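Local coordinates for protein ditrans,polycis-undecaprenyl-diphosphate synthase ((2E,6E)-farnesyl-diphosphate specific) (Acinetobacter baumannii, PDB 6ACS) that probably adds eight isopentenyl units in cis to farnesyl diphosphate, making undecaprenyl diphosphate, the lipid carrier precursor for bacterial cell-wall polysaccharides, at residues 89-92 with 93-97; 227-230 with 231-235; 72-75 with 76-80; 147-150 with 151-154. All coordinates share one frame; numbering follows the deposited sequence.

Contact 1: residues 89-92 with 93-97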
# COMPACT_ATOMS: atom_id res chain seq x y z
N ILE B 89 -7.92 -11.15 27.48
CA ILE B 89 -7.15 -10.37 28.46
C ILE B 89 -6.22 -11.25 29.32
O ILE B 89 -5.03 -10.92 29.45
CB ILE B 89 -8.09 -9.49 29.29
CG1 ILE B 89 -8.62 -8.34 28.43
CG2 ILE B 89 -7.37 -8.96 30.53
CD1 ILE B 89 -9.76 -7.57 29.05
N PRO B 90 -6.69 -12.35 29.93
CA PRO B 90 -5.76 -13.16 30.75
C PRO B 90 -4.62 -13.77 29.96
O PRO B 90 -3.50 -13.88 30.48
CB PRO B 90 -6.67 -14.25 31.35
CG PRO B 90 -8.04 -13.69 31.26
CD PRO B 90 -8.06 -12.89 30.00
N ARG B 91 -4.87 -14.18 28.71
CA ARG B 91 -3.78 -14.69 27.87
C ARG B 91 -2.76 -13.60 27.60
O ARG B 91 -1.55 -13.85 27.58
CB ARG B 91 -4.35 -15.25 26.57
CG ARG B 91 -5.05 -16.60 26.72
CD ARG B 91 -5.67 -17.05 25.40
NE ARG B 91 -4.85 -16.66 24.25
CZ ARG B 91 -3.85 -17.38 23.77
NH1 ARG B 91 -3.53 -18.54 24.34
NH2 ARG B 91 -3.16 -16.95 22.72
N MET B 92 -3.23 -12.37 27.37
CA MET B 92 -2.33 -11.25 27.15
C MET B 92 -1.44 -11.04 28.36
O MET B 92 -0.24 -10.79 28.22
CB MET B 92 -3.13 -9.99 26.85
CG MET B 92 -4.03 -10.11 25.64
SD MET B 92 -3.12 -10.49 24.12
CE MET B 92 -3.60 -12.18 23.79
N LYS B 93 -2.01 -11.14 29.55
CA LYS B 93 -1.20 -11.06 30.76
C LYS B 93 -0.18 -12.20 30.82
O LYS B 93 0.99 -11.98 31.12
CB LYS B 93 -2.12 -11.08 31.99
CG LYS B 93 -2.99 -9.83 32.08
CD LYS B 93 -3.83 -9.80 33.35
CE LYS B 93 -4.41 -8.42 33.60
NZ LYS B 93 -5.43 -8.43 34.70
N LYS B 94 -0.62 -13.42 30.51
CA LYS B 94 0.27 -14.58 30.57
C LYS B 94 1.48 -14.43 29.66
O LYS B 94 2.60 -14.79 30.04
CB LYS B 94 -0.49 -15.85 30.20
CG LYS B 94 0.40 -17.09 30.17
CD LYS B 94 -0.36 -18.34 29.75
CE LYS B 94 0.57 -19.55 29.68
NZ LYS B 94 -0.15 -20.80 29.29
N PHE B 95 1.29 -13.90 28.45
CA PHE B 95 2.39 -13.83 27.49
C PHE B 95 3.03 -12.45 27.41
O PHE B 95 3.90 -12.24 26.55
CB PHE B 95 1.90 -14.27 26.10
CG PHE B 95 1.57 -15.73 26.01
CD1 PHE B 95 2.57 -16.67 25.79
CD2 PHE B 95 0.27 -16.17 26.14
CE1 PHE B 95 2.28 -18.01 25.70
CE2 PHE B 95 -0.04 -17.52 26.06
CZ PHE B 95 0.97 -18.44 25.83
N ASN B 96 2.66 -11.52 28.29
CA ASN B 96 3.24 -10.18 28.33
C ASN B 96 3.02 -9.45 27.00
O ASN B 96 3.93 -8.84 26.43
CB ASN B 96 4.72 -10.22 28.70
CG ASN B 96 5.24 -8.88 29.19
OD1 ASN B 96 6.31 -8.42 28.78
ND2 ASN B 96 4.49 -8.24 30.08
N ILE B 97 1.77 -9.52 26.51
CA ILE B 97 1.35 -8.90 25.26
C ILE B 97 0.47 -7.70 25.58
O ILE B 97 -0.42 -7.79 26.43
CB ILE B 97 0.54 -9.87 24.38
CG1 ILE B 97 1.37 -11.10 24.02
CG2 ILE B 97 0.05 -9.17 23.09
CD1 ILE B 97 0.53 -12.20 23.46
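The carbonyl oxygen M92 O takes the backbone N-H of I97 at 2.9 Å, in a bond that is almost straight at 172°. Here the donor lies five residues on, because the chain is leaving its helix, and N96 makes the exit possible. Its phi is positive, 59°, a conformation that asparagine tolerates well, and a weak bond from N96 N to K93 O completes a Schellman motif. The OD1 of N96 meets the backbone N of E127 in the neighbouring loop. Through this turn helix 71-95 passes directly into strand 97-102, an outermost strand of the chain's parallel sheet. The unbranched, pliable side chain of M92 folds back across the turn, bent at chi2 (-59°) and again beyond, until SD rests 3.6 Å from I97 CG2. Both are apolar and suit the buried side of the turn, where L131 of strand 129-134 touches each of them. On another side of the helix, R91 O accepts F95 N at 3.0 Å and also faces the rim of the phenyl ring, whose CD2 lies 3.3 Å from R91 O near the ring plane. The R91 and F95 side chains run alongside each other, NH1 4.0 Å from CE2, with guanidinium and ring inclined by about half a right angle. Salt bridges to E47 and D43 of helix 42-52, together with a bond from NE to Q88, fix that guanidinium in rotation. P90, whose nitrogen has no hydrogen to donate, contributes to the kink in the helix, yet its carbonyl still receives K94 N.

Contact 2: residues 227-230 with 231-235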
# COMPACT_ATOMS: atom_id res chain seq x y z
N VAL B 227 9.12 -18.45 4.05
CA VAL B 227 9.10 -17.79 2.75
C VAL B 227 9.59 -16.35 2.88
O VAL B 227 10.39 -15.87 2.07
CB VAL B 227 7.69 -17.86 2.14
CG1 VAL B 227 7.59 -16.99 0.87
CG2 VAL B 227 7.34 -19.32 1.80
N PHE B 228 9.10 -15.64 3.90
CA PHE B 228 9.54 -14.28 4.16
C PHE B 228 11.05 -14.20 4.31
O PHE B 228 11.70 -13.31 3.76
CB PHE B 228 8.87 -13.75 5.43
CG PHE B 228 9.45 -12.45 5.91
CD1 PHE B 228 9.02 -11.25 5.35
CD2 PHE B 228 10.43 -12.42 6.89
CE1 PHE B 228 9.56 -10.04 5.79
CE2 PHE B 228 10.98 -11.22 7.33
CZ PHE B 228 10.53 -10.02 6.77
N SER B 229 11.63 -15.13 5.08
CA SER B 229 13.08 -15.08 5.26
C SER B 229 13.81 -15.24 3.93
O SER B 229 14.76 -14.50 3.63
CB SER B 229 13.53 -16.16 6.25
OG SER B 229 14.93 -16.09 6.44
N GLY B 230 13.37 -16.21 3.11
CA GLY B 230 14.02 -16.38 1.81
C GLY B 230 13.88 -15.16 0.91
O GLY B 230 14.81 -14.80 0.17
N ARG B 231 12.72 -14.50 0.95
CA ARG B 231 12.56 -13.31 0.12
C ARG B 231 13.45 -12.17 0.60
O ARG B 231 13.96 -11.39 -0.21
CB ARG B 231 11.11 -12.87 0.11
CG ARG B 231 10.20 -13.83 -0.63
CD ARG B 231 8.81 -13.30 -0.48
NE ARG B 231 7.78 -14.17 -1.01
CZ ARG B 231 6.49 -13.91 -0.86
NH1 ARG B 231 6.13 -12.81 -0.19
NH2 ARG B 231 5.58 -14.74 -1.34
N GLU B 232 13.62 -12.04 1.91
CA GLU B 232 14.52 -10.99 2.40
C GLU B 232 15.96 -11.28 2.03
O GLU B 232 16.73 -10.34 1.75
CB GLU B 232 14.37 -10.83 3.90
CG GLU B 232 13.03 -10.22 4.22
CD GLU B 232 13.15 -9.04 5.14
OE1 GLU B 232 13.85 -9.17 6.16
OE2 GLU B 232 12.52 -8.00 4.85
N ARG B 233 16.34 -12.55 1.98
CA ARG B 233 17.68 -12.87 1.53
C ARG B 233 17.85 -12.55 0.05
O ARG B 233 18.89 -12.02 -0.36
CB ARG B 233 17.99 -14.35 1.81
CG ARG B 233 19.35 -14.79 1.30
CD ARG B 233 19.78 -16.11 1.93
NE ARG B 233 18.84 -17.19 1.63
CZ ARG B 233 17.96 -17.68 2.51
NH1 ARG B 233 17.14 -18.66 2.15
NH2 ARG B 233 17.91 -17.18 3.74
N ARG B 234 16.83 -12.82 -0.75
CA ARG B 234 16.99 -12.66 -2.20
C ARG B 234 16.86 -11.20 -2.64
O ARG B 234 17.59 -10.74 -3.53
CB ARG B 234 15.96 -13.53 -2.91
CG ARG B 234 16.05 -13.48 -4.42
CD ARG B 234 15.31 -14.65 -5.07
NE ARG B 234 15.04 -14.40 -6.48
CZ ARG B 234 15.92 -14.58 -7.47
NH1 ARG B 234 17.14 -15.03 -7.20
NH2 ARG B 234 15.57 -14.32 -8.72
N PHE B 235 15.93 -10.46 -2.04
CA PHE B 235 15.56 -9.12 -2.48
C PHE B 235 15.94 -8.03 -1.49
O PHE B 235 15.64 -6.85 -1.75
CB PHE B 235 14.06 -9.04 -2.76
CG PHE B 235 13.62 -10.02 -3.78
CD1 PHE B 235 13.96 -9.82 -5.12
CD2 PHE B 235 12.88 -11.14 -3.43
CE1 PHE B 235 13.57 -10.72 -6.09
CE2 PHE B 235 12.48 -12.04 -4.40
CZ PHE B 235 12.84 -11.84 -5.73
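R231 lies across V227, one turn earlier in the helix, and its N-H reaches V227 O at 2.9 Å. Its extended chain carries the guanidinium past the valine so that CG1 sits over one face, 3.4 Å from NE. A flat, broad cation suits this place: NH1 bonds to L206 O and has a weak, long ion pair with E205, a predicted magnesium ligand, while the ring of F191 of the second subunit receives the cation. At E232 the methylene CG stands over one face of the F228 ring, toward its rim, in a CH-pi contact 3.8 Å from the centroid. Turning chi2 to -129° sets the carboxylate on the same side of the ring, just past its CZ corner, its plane 26° from the ring's, with E232 CD a tight 3.2 Å from F228 CZ. A salt bridge from OE2 to R192 of the second subunit, predicted to bind substrate, probably compensates for burying the carboxylate there. R233 bends at chi3 and brings its guanidinium face over the backbone of G230, where no side chain intervenes; NH1 is 3.9 Å from G230 CA. R234 N bonds to G230 O, and R234 O is taken by R22 of the second subunit. F235, which closes the helix, sends its N-H to R231 O at 2.8 Å and packs on G189 of that subunit, with R234 CG over the middle of its ring. Helix 218-235 thus leans by V227, F228 and R231 on strand 205-208; S229 OG bonds H8 N, and E232 OE2 has a weak hydrogen bond to Q241 of helix 239-252.

Contact 3: residues 72-75 with 76-80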
# COMPACT_ATOMS: atom_id res chain seq x y z
N TYR B 72 -29.14 -6.86 13.36
CA TYR B 72 -29.03 -8.02 14.24
C TYR B 72 -27.68 -8.72 14.07
O TYR B 72 -27.07 -9.17 15.06
CB TYR B 72 -30.19 -8.97 13.97
CG TYR B 72 -30.14 -10.25 14.74
CD1 TYR B 72 -30.47 -10.28 16.09
CD2 TYR B 72 -29.79 -11.44 14.13
CE1 TYR B 72 -30.43 -11.46 16.81
CE2 TYR B 72 -29.74 -12.62 14.83
CZ TYR B 72 -30.07 -12.62 16.17
OH TYR B 72 -30.02 -13.79 16.86
N GLU B 73 -27.21 -8.85 12.82
CA GLU B 73 -25.91 -9.47 12.59
C GLU B 73 -24.78 -8.59 13.12
O GLU B 73 -23.80 -9.11 13.68
CB GLU B 73 -25.72 -9.75 11.10
CG GLU B 73 -26.64 -10.83 10.57
CD GLU B 73 -26.46 -11.07 9.08
OE1 GLU B 73 -25.57 -10.43 8.48
OE2 GLU B 73 -27.20 -11.91 8.52
N VAL B 74 -24.89 -7.27 12.94
CA VAL B 74 -23.88 -6.37 13.48
C VAL B 74 -23.81 -6.49 14.99
O VAL B 74 -22.72 -6.51 15.58
CB VAL B 74 -24.15 -4.93 13.04
CG1 VAL B 74 -23.11 -4.00 13.63
CG2 VAL B 74 -24.17 -4.83 11.52
N ASP B 75 -24.97 -6.58 15.65
CA ASP B 75 -25.00 -6.75 17.09
C ASP B 75 -24.32 -8.05 17.50
O ASP B 75 -23.55 -8.08 18.46
CB ASP B 75 -26.43 -6.72 17.62
CG ASP B 75 -27.13 -5.39 17.39
OD1 ASP B 75 -26.44 -4.35 17.30
OD2 ASP B 75 -28.38 -5.39 17.32
N LEU B 76 -24.63 -9.16 16.80
CA LEU B 76 -23.97 -10.42 17.13
C LEU B 76 -22.46 -10.31 16.99
O LEU B 76 -21.72 -10.80 17.85
CB LEU B 76 -24.50 -11.56 16.25
CG LEU B 76 -25.94 -12.02 16.41
CD1 LEU B 76 -26.18 -13.23 15.52
CD2 LEU B 76 -26.23 -12.34 17.87
N LEU B 77 -21.99 -9.68 15.92
CA LEU B 77 -20.55 -9.54 15.71
C LEU B 77 -19.92 -8.70 16.81
O LEU B 77 -18.84 -9.03 17.31
CB LEU B 77 -20.27 -8.92 14.34
CG LEU B 77 -20.56 -9.82 13.14
CD1 LEU B 77 -20.55 -9.01 11.86
CD2 LEU B 77 -19.52 -10.95 13.09
N MET B 78 -20.60 -7.63 17.23
CA MET B 78 -20.09 -6.79 18.31
C MET B 78 -20.02 -7.56 19.62
O MET B 78 -19.04 -7.46 20.36
CB MET B 78 -20.98 -5.56 18.48
CG MET B 78 -20.99 -4.60 17.32
SD MET B 78 -19.50 -3.60 17.22
CE MET B 78 -18.42 -4.60 16.19
N LYS B 79 -21.06 -8.33 19.92
CA LYS B 79 -21.05 -9.13 21.14
C LYS B 79 -19.94 -10.17 21.09
O LYS B 79 -19.27 -10.43 22.10
CB LYS B 79 -22.41 -9.80 21.34
CG LYS B 79 -22.50 -10.59 22.63
CD LYS B 79 -22.24 -9.67 23.82
CE LYS B 79 -21.70 -10.44 25.02
NZ LYS B 79 -21.55 -9.57 26.22
N LEU B 80 -19.72 -10.77 19.92
CA LEU B 80 -18.65 -11.76 19.80
C LEU B 80 -17.30 -11.11 20.04
O LEU B 80 -16.45 -11.66 20.74
CB LEU B 80 -18.71 -12.41 18.42
CG LEU B 80 -17.86 -13.66 18.22
CD1 LEU B 80 -18.19 -14.71 19.28
CD2 LEU B 80 -18.11 -14.21 16.82
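L76 sets its branched end over one face of the Y72 ring, a turn back along helix 71-95. The nearest pair is CD1 to CE2 of the tyrosine, 3.7 Å apart, while CG lies above the rim of the ring and not its centre. With its CG opposite the backbone N (chi1 176°), the tyrosine ring swings alongside the following turn, where the CD1 methyl of L76 meets it, CD2 reaching no further than the hydroxyl end. V74 and M78 make a looser pair, CG1 to CG 4.3 Å; M78 CG presses closer to V74 O, at 3.1 Å. The positions are set by the helix itself: L76 N bonds to Y72 O at 3.0 Å, and L77, M78 and K79 likewise reach back four residues. D75 OD1 bonds to the amide of Q71 in the turn before, which steadies its carboxylate. E73 has a weak, long ion pair with R69, a predicted substrate-binding residue. The contact itself lies at the surface, in the N-terminal turns that follow shortly after R69, at the outer end of a helix that in cis-prenyltransferases is one of those bordering the tunnel for the growing prenyl chain.

Contact 4: residues 147-150 with 151-154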
# COMPACT_ATOMS: atom_id res chain seq x y z
N ALA B 147 -5.11 13.12 8.06
CA ALA B 147 -5.19 14.41 7.36
C ALA B 147 -6.12 15.37 8.08
O ALA B 147 -5.85 16.58 8.15
CB ALA B 147 -5.65 14.18 5.91
N LYS B 148 -7.22 14.85 8.62
CA LYS B 148 -8.16 15.67 9.37
C LYS B 148 -7.50 16.23 10.62
O LYS B 148 -7.66 17.41 10.93
CB LYS B 148 -9.39 14.84 9.76
CG LYS B 148 -10.37 15.59 10.65
CD LYS B 148 -11.66 14.79 10.89
CE LYS B 148 -11.47 13.66 11.89
NZ LYS B 148 -12.80 13.19 12.38
N GLN B 149 -6.76 15.40 11.35
CA GLN B 149 -6.12 15.89 12.57
C GLN B 149 -5.08 16.96 12.26
O GLN B 149 -4.99 17.98 12.97
CB GLN B 149 -5.45 14.73 13.29
CG GLN B 149 -6.39 13.71 13.86
CD GLN B 149 -5.62 12.59 14.53
OE1 GLN B 149 -4.82 12.85 15.42
NE2 GLN B 149 -5.80 11.37 14.05
N VAL B 150 -4.30 16.76 11.20
CA VAL B 150 -3.31 17.76 10.79
C VAL B 150 -4.01 19.07 10.41
O VAL B 150 -3.60 20.16 10.82
CB VAL B 150 -2.47 17.22 9.63
CG1 VAL B 150 -1.64 18.33 9.03
CG2 VAL B 150 -1.57 16.11 10.15
N ALA B 151 -5.07 18.96 9.61
CA ALA B 151 -5.80 20.16 9.19
C ALA B 151 -6.48 20.85 10.37
O ALA B 151 -6.60 22.08 10.38
CB ALA B 151 -6.83 19.79 8.13
N GLN B 152 -6.98 20.09 11.34
CA GLN B 152 -7.54 20.73 12.53
C GLN B 152 -6.47 21.52 13.26
O GLN B 152 -6.73 22.63 13.74
CB GLN B 152 -8.16 19.68 13.46
CG GLN B 152 -9.47 19.13 12.91
CD GLN B 152 -9.95 17.91 13.68
OE1 GLN B 152 -9.15 17.12 14.19
NE2 GLN B 152 -11.27 17.76 13.78
N ALA B 153 -5.26 20.98 13.35
CA ALA B 153 -4.17 21.75 13.95
C ALA B 153 -3.87 23.02 13.14
O ALA B 153 -3.61 24.08 13.71
CB ALA B 153 -2.93 20.88 14.10
N VAL B 154 -3.88 22.92 11.81
CA VAL B 154 -3.69 24.10 10.97
C VAL B 154 -4.80 25.13 11.23
O VAL B 154 -4.55 26.34 11.32
CB VAL B 154 -3.63 23.70 9.49
CG1 VAL B 154 -3.70 24.93 8.54
CG2 VAL B 154 -2.37 22.84 9.21
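Q152 lies beside K148, one helical turn earlier, the two side chains pointing the same way. Its CB begins 3.4 Å from K148 O, the carbonyl that also receives Q152 N at 2.8 Å. CG comes closer still, 3.2 Å from that oxygen, because chi1 of -73° turns it back toward the preceding turn. The chain then extends, and CD passes K148 CG at 3.8 Å. At the tip the amide divides its two ends: OE1 rests 3.6 Å from Q149 CA, whereas NE2 lies beside the lysine's methylenes, 3.9 Å from K148 CG, and donates to D162 OD1 of the second subunit. K148 is present in two conformers, which makes the details beyond its first atoms less certain. Long, flexible glutamine and lysine suit this side of helix 139-155, for their methylenes pack side by side and the glutamine amide still reaches the second subunit, whose A161 packs on both. Around the helix, A147 and A151 are small enough to let F169 and I164 of that subunit approach, and A151 N bonds to A147 O at 2.9 Å. V150 faces its own chain instead, on I164 and Y172. This face of the helix thus meets the second subunit of the homodimer: small alanines and methylenes give close apolar contact, while the hydrogen bond from Q152 NE2 to D162 satisfies the amide and fixes which way it is turned.

From the N terminus, contact 3 comes first, near the start of helix 71-95, and contact 1 ends the same helix about 25 Å away between centres, turning it into strand 97-102. Contact 4 follows within helix 139-155, after strand 129-134, and contact 2 comes last, at the end of helix 218-235 and beyond strand 205-208. Each spans only neighbouring turns, so none closes a long loop; they follow in series without nesting or crossing, and none touches another. Contacts 1 and 2 set helices against the parallel sheet. Contacts 2 and 4, centres about 39 Å apart, both meet the second subunit, whereas contacts 1 and 3 do not.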